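PDB 4QIT: nitronate monooxygenase family protein from Pseudomonas aeruginosa, which uses FMN and molecular oxygen to carry out the oxidative denitrification of alkyl nitronates, with the toxin propionate 3-nitronate as its best and presumably physiological substrate. Local coordinates for residues Leu76-Gly82 with Tyr115-Glu120; Phe138-Ala142 with Ser189-Phe193. The protein carries 1 engineered substitution. One frame throughout, in Å; residues are numbered along the deposited sequence.

Interaction 1: Leu76-Gly82 with Tyr115-Glu120; sequences LFCHRPG and YLSFLE. With FMN (flavin mononucleotide), chain C; NIE (nitroethane), chain D.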
loop_
_atom_site.group_PDB
_atom_site.type_symbol
_atom_site.label_atom_id
_atom_site.label_comp_id
_atom_site.label_asym_id
_atom_site.label_seq_id
_atom_site.Cartn_x
_atom_site.Cartn_y
_atom_site.Cartn_z
ATOM N N LEU A 76 14.001 -16.229 11.947
ATOM C CA LEU A 76 14.720 -15.462 12.962
ATOM C C LEU A 76 14.756 -13.980 12.611
ATOM O O LEU A 76 14.965 -13.605 11.452
ATOM C CB LEU A 76 16.154 -15.990 13.128
ATOM C CG LEU A 76 16.247 -17.440 13.632
ATOM C CD1 LEU A 76 16.316 -18.424 12.471
ATOM C CD2 LEU A 76 17.418 -17.639 14.590
ATOM N N PHE A 77 14.569 -13.138 13.620
ATOM C CA PHE A 77 14.730 -11.703 13.427
ATOM C C PHE A 77 16.209 -11.370 13.292
ATOM O O PHE A 77 17.051 -11.940 13.993
ATOM C CB PHE A 77 14.154 -10.924 14.605
ATOM C CG PHE A 77 12.663 -11.084 14.787
ATOM C CD1 PHE A 77 11.895 -11.777 13.860
ATOM C CD2 PHE A 77 12.041 -10.518 15.882
ATOM C CE1 PHE A 77 10.529 -11.918 14.046
ATOM C CE2 PHE A 77 10.678 -10.643 16.074
ATOM C CZ PHE A 77 9.919 -11.351 15.152
ATOM N N CYS A 78 16.517 -10.441 12.394
ATOM C CA CYS A 78 17.892 -10.069 12.090
ATOM C C CYS A 78 17.996 -8.546 12.089
ATOM O O CYS A 78 18.634 -7.937 11.221
ATOM C CB CYS A 78 18.277 -10.632 10.720
ATOM S SG CYS A 78 20.058 -10.738 10.414
ATOM N N HIS A 79 17.336 -7.935 13.063
ATOM C CA HIS A 79 17.387 -6.489 13.250
ATOM C C HIS A 79 18.768 -6.037 13.744
ATOM O O HIS A 79 19.573 -6.852 14.212
ATOM C CB HIS A 79 16.310 -6.060 14.252
ATOM C CG HIS A 79 16.319 -6.856 15.526
ATOM N ND1 HIS A 79 15.895 -8.166 15.590
ATOM C CD2 HIS A 79 16.689 -6.511 16.782
ATOM C CE1 HIS A 79 16.006 -8.596 16.836
ATOM N NE2 HIS A 79 16.484 -7.618 17.579
ATOM N N ARG A 80 19.036 -4.738 13.631
ATOM C CA ARG A 80 20.172 -4.139 14.328
ATOM C C ARG A 80 19.966 -4.387 15.811
ATOM O O ARG A 80 18.878 -4.112 16.330
ATOM C CB ARG A 80 20.223 -2.638 14.064
ATOM C CG ARG A 80 21.232 -1.903 14.950
ATOM C CD ARG A 80 21.170 -0.392 14.755
ATOM N NE ARG A 80 19.810 0.146 14.860
ATOM C CZ ARG A 80 19.139 0.273 16.003
ATOM N NH1 ARG A 80 19.688 -0.115 17.151
ATOM N NH2 ARG A 80 17.909 0.778 16.000
ATOM N N PRO A 81 20.987 -4.928 16.501
ATOM C CA PRO A 81 20.833 -5.191 17.934
ATOM C C PRO A 81 20.386 -3.943 18.696
ATOM O O PRO A 81 20.929 -2.853 18.493
ATOM C CB PRO A 81 22.240 -5.623 18.360
ATOM C CG PRO A 81 22.787 -6.288 17.137
ATOM C CD PRO A 81 22.273 -5.431 15.987
ATOM N N GLY A 82 19.383 -4.107 19.555
ATOM C CA GLY A 82 18.817 -2.981 20.271
ATOM C C GLY A 82 19.863 -2.312 21.142
ATOM O O GLY A 82 20.721 -2.975 21.733
ATOM N N TYR A 115 14.200 -9.696 22.504
ATOM C CA TYR A 115 14.351 -10.393 21.236
ATOM C C TYR A 115 15.773 -10.208 20.731
ATOM O O TYR A 115 16.082 -9.194 20.093
ATOM C CB TYR A 115 13.380 -9.842 20.181
ATOM C CG TYR A 115 11.910 -10.113 20.434
ATOM C CD1 TYR A 115 11.497 -11.097 21.318
ATOM C CD2 TYR A 115 10.936 -9.379 19.764
ATOM C CE1 TYR A 115 10.138 -11.341 21.538
ATOM C CE2 TYR A 115 9.588 -9.616 19.973
ATOM C CZ TYR A 115 9.196 -10.595 20.861
ATOM O OH TYR A 115 7.851 -10.828 21.073
ATOM N N LEU A 116 16.642 -11.174 21.008
ATOM C CA LEU A 116 18.013 -11.066 20.529
ATOM C C LEU A 116 18.050 -11.274 19.027
ATOM O O LEU A 116 17.471 -12.229 18.498
ATOM C CB LEU A 116 18.933 -12.068 21.227
ATOM C CG LEU A 116 19.050 -11.942 22.743
ATOM C CD1 LEU A 116 19.996 -13.007 23.285
ATOM C CD2 LEU A 116 19.520 -10.553 23.129
ATOM N N SER A 117 18.714 -10.360 18.335
ATOM C CA SER A 117 18.917 -10.484 16.907
ATOM C C SER A 117 19.848 -11.646 16.595
ATOM O O SER A 117 20.690 -12.021 17.419
ATOM C CB SER A 117 19.521 -9.194 16.360
ATOM O OG SER A 117 19.800 -9.325 14.980
ATOM N N PHE A 118 19.691 -12.205 15.398
ATOM C CA PHE A 118 20.593 -13.214 14.867
ATOM C C PHE A 118 22.009 -12.649 14.868
ATOM O O PHE A 118 22.990 -13.387 15.016
ATOM C CB PHE A 118 20.156 -13.575 13.444
ATOM C CG PHE A 118 20.825 -14.807 12.879
ATOM C CD1 PHE A 118 20.563 -16.067 13.411
ATOM C CD2 PHE A 118 21.690 -14.704 11.794
ATOM C CE1 PHE A 118 21.169 -17.200 12.879
ATOM C CE2 PHE A 118 22.296 -15.837 11.259
ATOM C CZ PHE A 118 22.034 -17.081 11.800
ATOM N N LEU A 119 22.109 -11.332 14.726
ATOM C CA LEU A 119 23.404 -10.653 14.690
ATOM C C LEU A 119 24.084 -10.539 16.050
ATOM O O LEU A 119 25.263 -10.184 16.118
ATOM C CB LEU A 119 23.249 -9.265 14.068
ATOM C CG LEU A 119 22.609 -9.263 12.680
ATOM C CD1 LEU A 119 22.497 -7.854 12.154
ATOM C CD2 LEU A 119 23.409 -10.129 11.715
ATOM N N GLU A 120 23.360 -10.826 17.130
ATOM C CA GLU A 120 23.941 -10.690 18.470
ATOM C C GLU A 120 23.917 -11.956 19.331
ATOM O O GLU A 120 24.504 -11.972 20.412
ATOM C CB GLU A 120 23.284 -9.536 19.234
ATOM C CG GLU A 120 21.868 -9.825 19.694
ATOM C CD GLU A 120 21.160 -8.585 20.193
ATOM O OE1 GLU A 120 20.023 -8.322 19.743
ATOM O OE2 GLU A 120 21.725 -7.860 21.037
HETATM N N1 FMN C . 7.216 -12.043 9.926
HETATM C C2 FMN C . 8.422 -12.464 10.469
HETATM O O2 FMN C . 9.432 -12.425 9.778
HETATM N N3 FMN C . 8.503 -12.951 11.754
HETATM C C4 FMN C . 7.358 -12.988 12.522
HETATM O O4 FMN C . 7.381 -13.401 13.678
HETATM C C4A FMN C . 6.156 -12.559 11.988
HETATM N N5 FMN C . 5.039 -12.607 12.781
HETATM C C5A FMN C . 3.819 -12.211 12.289
HETATM C C6 FMN C . 2.714 -12.292 13.125
HETATM C C7 FMN C . 1.465 -11.919 12.674
HETATM C C7M FMN C . 0.315 -12.057 13.631
HETATM C C8 FMN C . 1.317 -11.432 11.375
HETATM C C8M FMN C . -0.034 -11.004 10.879
HETATM C C9 FMN C . 2.435 -11.347 10.538
HETATM C C9A FMN C . 3.701 -11.742 10.988
HETATM N N10 FMN C . 4.834 -11.678 10.176
HETATM C C10 FMN C . 6.066 -12.082 10.686
HETATM C "C1'" FMN C . 4.735 -11.141 8.771
HETATM C "C2'" FMN C . 4.532 -12.225 7.727
HETATM O "O2'" FMN C . 5.746 -12.898 7.512
HETATM C "C3'" FMN C . 4.089 -11.630 6.398
HETATM O "O3'" FMN C . 4.869 -10.512 6.031
HETATM C "C4'" FMN C . 2.659 -11.164 6.558
HETATM O "O4'" FMN C . 1.961 -12.060 7.402
HETATM C "C5'" FMN C . 1.994 -11.164 5.192
HETATM O "O5'" FMN C . 0.858 -10.369 5.354
HETATM P P FMN C . -0.595 -11.005 5.468
HETATM O O1P FMN C . -0.595 -12.376 4.844
HETATM O O2P FMN C . -1.535 -10.046 4.805
HETATM O O3P FMN C . -0.854 -11.116 6.934
HETATM N N3 NIE D . 5.113 -9.499 14.298
HETATM C C1 NIE D . 7.477 -9.357 14.455
HETATM C C2 NIE D . 6.225 -9.968 15.046
HETATM O O4 NIE D . 5.175 -9.508 13.071
HETATM O O5 NIE D . 4.199 -8.698 14.918
HETATM O O HOH W 1 16.795 -13.760 16.216
HETATM O O HOH W 2 18.048 -6.615 19.986
HETATM O O HOH W 3 22.150 -5.299 21.824
#
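F77 and H79, where strand 72-77 of the FMN-binding TIM barrel runs out into its following loop, meet the coil Y115-E120. Three direct hydrogen bonds join the segments. The backbone N of F118 donates to F77 O, and a water bridges the same F77 oxygen to L116 O, giving that carbonyl two donors. S117 OG donates to H79 O at 2.6 Å, in the carbonyl plane and on a lone pair. The same hydroxyl oxygen accepts from L119 N, which makes an ST turn; chi1 of 177° swings OG away from its own N, to where it can serve both partners. H79 NE2 reaches Y115 O at 3.0 Å, the acceptor near the ring plane but the N-H bent to 131°.

S117 CB sits over one face of the H79 imidazole, 3.6 Å from its centroid, a CH-pi contact that, with the edge-on bond to Y115 O, limits how the ring can turn. F77 presents its edge to the face of Y115 in an offset edge-to-face pair, planes at 79°. On the ligand side, F77 CZ comes within 3.2 Å of nitroethane C1, while CE1 meets FMN N3 near the ring plane; the Y115 ring thus backs a residue that touches both ligands.

Apolar contacts lie beside these: L76 CD2 lies 3.7 Å from F118 CD1, C78 SG packs on L119 CD2, and helix 124-131 covers L76 and F118.

Nearer the surface, P81 CB lies against the carboxylate of E120, 3.5 Å from OE2, the two side chains running antiparallel. A water bridges E120 OE2 to G82 O. The carboxylate is fixed within its own coil as well: S117 N donates to the anti lone pair of E120 OE1 at 2.8 Å.

Interaction 2: Phe138-Ala142 with Ser189-Phe193; sequences FHFGA and SRGVF. Engineered in segment 189-193: S189 (natural residue His). With NIE (nitroethane), chain D; FMN (flavin mononucleotide), chain C.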
loop_
_atom_site.group_PDB
_atom_site.type_symbol
_atom_site.label_atom_id
_atom_site.label_comp_id
_atom_site.label_asym_id
_atom_site.label_seq_id
_atom_site.Cartn_x
_atom_site.Cartn_y
_atom_site.Cartn_z
ATOM N N PHE A 138 14.805 -14.840 7.396
ATOM C CA PHE A 138 15.234 -13.711 8.207
ATOM C C PHE A 138 14.368 -12.493 7.959
ATOM O O PHE A 138 13.963 -12.226 6.818
ATOM C CB PHE A 138 16.706 -13.376 7.924
ATOM C CG PHE A 138 17.639 -14.488 8.289
ATOM C CD1 PHE A 138 17.999 -14.689 9.607
ATOM C CD2 PHE A 138 18.135 -15.348 7.317
ATOM C CE1 PHE A 138 18.859 -15.728 9.972
ATOM C CE2 PHE A 138 19.002 -16.392 7.667
ATOM C CZ PHE A 138 19.358 -16.585 8.994
ATOM N N HIS A 139 14.096 -11.757 9.035
ATOM C CA HIS A 139 13.254 -10.563 9.009
ATOM C C HIS A 139 14.057 -9.399 9.567
ATOM O O HIS A 139 14.808 -9.577 10.528
ATOM C CB HIS A 139 12.019 -10.775 9.888
ATOM C CG HIS A 139 10.847 -9.929 9.504
ATOM N ND1 HIS A 139 10.258 -10.001 8.256
ATOM C CD2 HIS A 139 10.142 -9.004 10.196
ATOM C CE1 HIS A 139 9.250 -9.157 8.198
ATOM N NE2 HIS A 139 9.157 -8.532 9.363
ATOM N N PHE A 140 13.877 -8.223 8.962
ATOM C CA PHE A 140 14.498 -6.947 9.364
ATOM C C PHE A 140 15.883 -6.712 8.778
ATOM O O PHE A 140 16.413 -5.605 8.895
ATOM C CB PHE A 140 14.581 -6.756 10.888
ATOM C CG PHE A 140 13.261 -6.811 11.608
ATOM C CD1 PHE A 140 12.143 -6.121 11.144
ATOM C CD2 PHE A 140 13.159 -7.522 12.793
ATOM C CE1 PHE A 140 10.952 -6.164 11.858
ATOM C CE2 PHE A 140 11.979 -7.574 13.502
ATOM C CZ PHE A 140 10.868 -6.896 13.036
ATOM N N GLY A 141 16.470 -7.738 8.173
ATOM C CA GLY A 141 17.797 -7.614 7.583
ATOM C C GLY A 141 18.303 -8.950 7.073
ATOM O O GLY A 141 17.689 -10.000 7.308
ATOM N N ALA A 142 19.432 -8.916 6.372
ATOM C CA ALA A 142 20.066 -10.145 5.915
ATOM C C ALA A 142 21.324 -10.365 6.739
ATOM O O ALA A 142 22.036 -9.406 7.061
ATOM C CB ALA A 142 20.409 -10.054 4.446
ATOM N N SER A 189 5.024 -6.985 11.889
ATOM C CA SER A 189 6.114 -6.014 11.780
ATOM C C SER A 189 6.544 -5.788 10.332
ATOM O O SER A 189 6.724 -6.738 9.555
ATOM C CB SER A 189 7.319 -6.440 12.624
ATOM O OG SER A 189 6.970 -6.489 14.002
ATOM N N ARG A 190 6.720 -4.522 9.972
ATOM C CA ARG A 190 7.264 -4.218 8.654
ATOM C C ARG A 190 8.734 -4.629 8.559
ATOM O O ARG A 190 9.513 -4.402 9.478
ATOM C CB ARG A 190 7.077 -2.744 8.307
ATOM C CG ARG A 190 5.609 -2.449 8.025
ATOM C CD ARG A 190 5.331 -1.178 7.272
ATOM N NE ARG A 190 6.164 -0.941 6.085
ATOM C CZ ARG A 190 6.129 -1.617 4.937
ATOM N NH1 ARG A 190 5.328 -2.661 4.763
ATOM N NH2 ARG A 190 6.918 -1.234 3.945
ATOM N N GLY A 191 9.108 -5.226 7.432
ATOM C CA GLY A 191 10.458 -5.744 7.265
ATOM C C GLY A 191 11.501 -4.705 6.902
ATOM O O GLY A 191 12.587 -5.068 6.450
ATOM N N VAL A 192 11.184 -3.422 7.087
ATOM C CA VAL A 192 12.095 -2.326 6.749
ATOM C C VAL A 192 13.441 -2.476 7.459
ATOM O O VAL A 192 13.486 -2.678 8.677
ATOM C CB VAL A 192 11.481 -0.967 7.129
ATOM C CG1 VAL A 192 12.464 0.168 6.790
ATOM C CG2 VAL A 192 10.158 -0.754 6.421
ATOM N N PHE A 193 14.536 -2.396 6.701
ATOM C CA PHE A 193 15.869 -2.629 7.271
ATOM C C PHE A 193 16.288 -1.508 8.221
ATOM O O PHE A 193 16.769 -1.772 9.329
ATOM C CB PHE A 193 16.936 -2.756 6.169
ATOM C CG PHE A 193 16.946 -4.083 5.444
ATOM C CD1 PHE A 193 15.837 -4.920 5.427
ATOM C CD2 PHE A 193 18.086 -4.479 4.748
ATOM C CE1 PHE A 193 15.870 -6.136 4.743
ATOM C CE2 PHE A 193 18.128 -5.690 4.067
ATOM C CZ PHE A 193 17.010 -6.520 4.064
HETATM N N3 NIE D . 5.113 -9.499 14.298
HETATM C C1 NIE D . 7.477 -9.357 14.455
HETATM C C2 NIE D . 6.225 -9.968 15.046
HETATM O O4 NIE D . 5.175 -9.508 13.071
HETATM O O5 NIE D . 4.199 -8.698 14.918
HETATM N N1 FMN C . 7.216 -12.043 9.926
HETATM C C2 FMN C . 8.422 -12.464 10.469
HETATM O O2 FMN C . 9.432 -12.425 9.778
HETATM N N3 FMN C . 8.503 -12.951 11.754
HETATM C C4 FMN C . 7.358 -12.988 12.522
HETATM O O4 FMN C . 7.381 -13.401 13.678
HETATM C C4A FMN C . 6.156 -12.559 11.988
HETATM N N5 FMN C . 5.039 -12.607 12.781
HETATM C C5A FMN C . 3.819 -12.211 12.289
HETATM C C6 FMN C . 2.714 -12.292 13.125
HETATM C C7 FMN C . 1.465 -11.919 12.674
HETATM C C7M FMN C . 0.315 -12.057 13.631
HETATM C C8 FMN C . 1.317 -11.432 11.375
HETATM C C8M FMN C . -0.034 -11.004 10.879
HETATM C C9 FMN C . 2.435 -11.347 10.538
HETATM C C9A FMN C . 3.701 -11.742 10.988
HETATM N N10 FMN C . 4.834 -11.678 10.176
HETATM C C10 FMN C . 6.066 -12.082 10.686
HETATM C "C1'" FMN C . 4.735 -11.141 8.771
HETATM C "C2'" FMN C . 4.532 -12.225 7.727
HETATM O "O2'" FMN C . 5.746 -12.898 7.512
HETATM C "C3'" FMN C . 4.089 -11.630 6.398
HETATM O "O3'" FMN C . 4.869 -10.512 6.031
HETATM C "C4'" FMN C . 2.659 -11.164 6.558
HETATM O "O4'" FMN C . 1.961 -12.060 7.402
HETATM C "C5'" FMN C . 1.994 -11.164 5.192
HETATM O "O5'" FMN C . 0.858 -10.369 5.354
HETATM P P FMN C . -0.595 -11.005 5.468
HETATM O O1P FMN C . -0.595 -12.376 4.844
HETATM O O2P FMN C . -1.535 -10.046 4.805
HETATM O O3P FMN C . -0.854 -11.116 6.934
HETATM O O HOH W 4 12.958 -7.745 6.358
#
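The nearest CA pair is F140 and G191, 4.7 Å apart, and a water spans these residues by accepting from F140 N and donating to G191 O. A CA-H...O contact from F193 CA to F140 O, 3.4 Å long and 162° at the hydrogen, adds a second backbone approach.

The direct hydrogen bond belongs to H139, whose NE2 donates to S189 O at 3.0 Å. A chi1 of -155° carries the imidazole toward this oxygen, which lies close to the ring plane; the N-H points well at it (160°), yet NE2 stands above the carbonyl plane and misses the lone pairs. Q182 also donates to S189 O, so two side chains grip this carbonyl. One face of the H139 imidazole is turned to the pyrimidine end of the flavin, placing the histidine between cofactor and loop.

F140 brings its ring edge to the loop: CE1 lies 3.3 Å from R190 O, near the ring plane, and CZ touches S189 CB. S189 is an engineered residue (His in the natural sequence); its backbone N-H donates to nitroethane O4, with N and O4 2.8 Å apart, and its CB packs against nitroethane C1. Farther along, F193 lays its ring face over G141, with G141 CA 3.8 Å from the ring centroid in a CH-pi contact.

The contact thus joins the C-terminal end of barrel strand 135-139 to the loop after strand 188-189. Strand 157-162 lies beside F138 and H139, strand 178-182 supplies Q182, and helix 165-173 packs against V192 and F193.

How the interactions relate
From the N terminus, strand 72-77 leads into interaction 1, which closes a loop containing helix 86-101 when residues 115-120 return to 76-82. The chain then passes through helix 124-131 into strand 135-139, where interaction 2 opens; it closes at 189-193 after strands 157-162 and 178-182. The two loops are therefore in series, neither nested nor crossed. They meet because strands 72-77 and 135-139 are neighbours in the barrel: C78 N and H139 O, 2.7 Å apart, probably hydrogen-bond, and the F118 and F138 rings pack together. Interaction 1 reaches FMN and nitroethane through F77, with the coil behind it, and interaction 2 through H139 and the 189-193 loop.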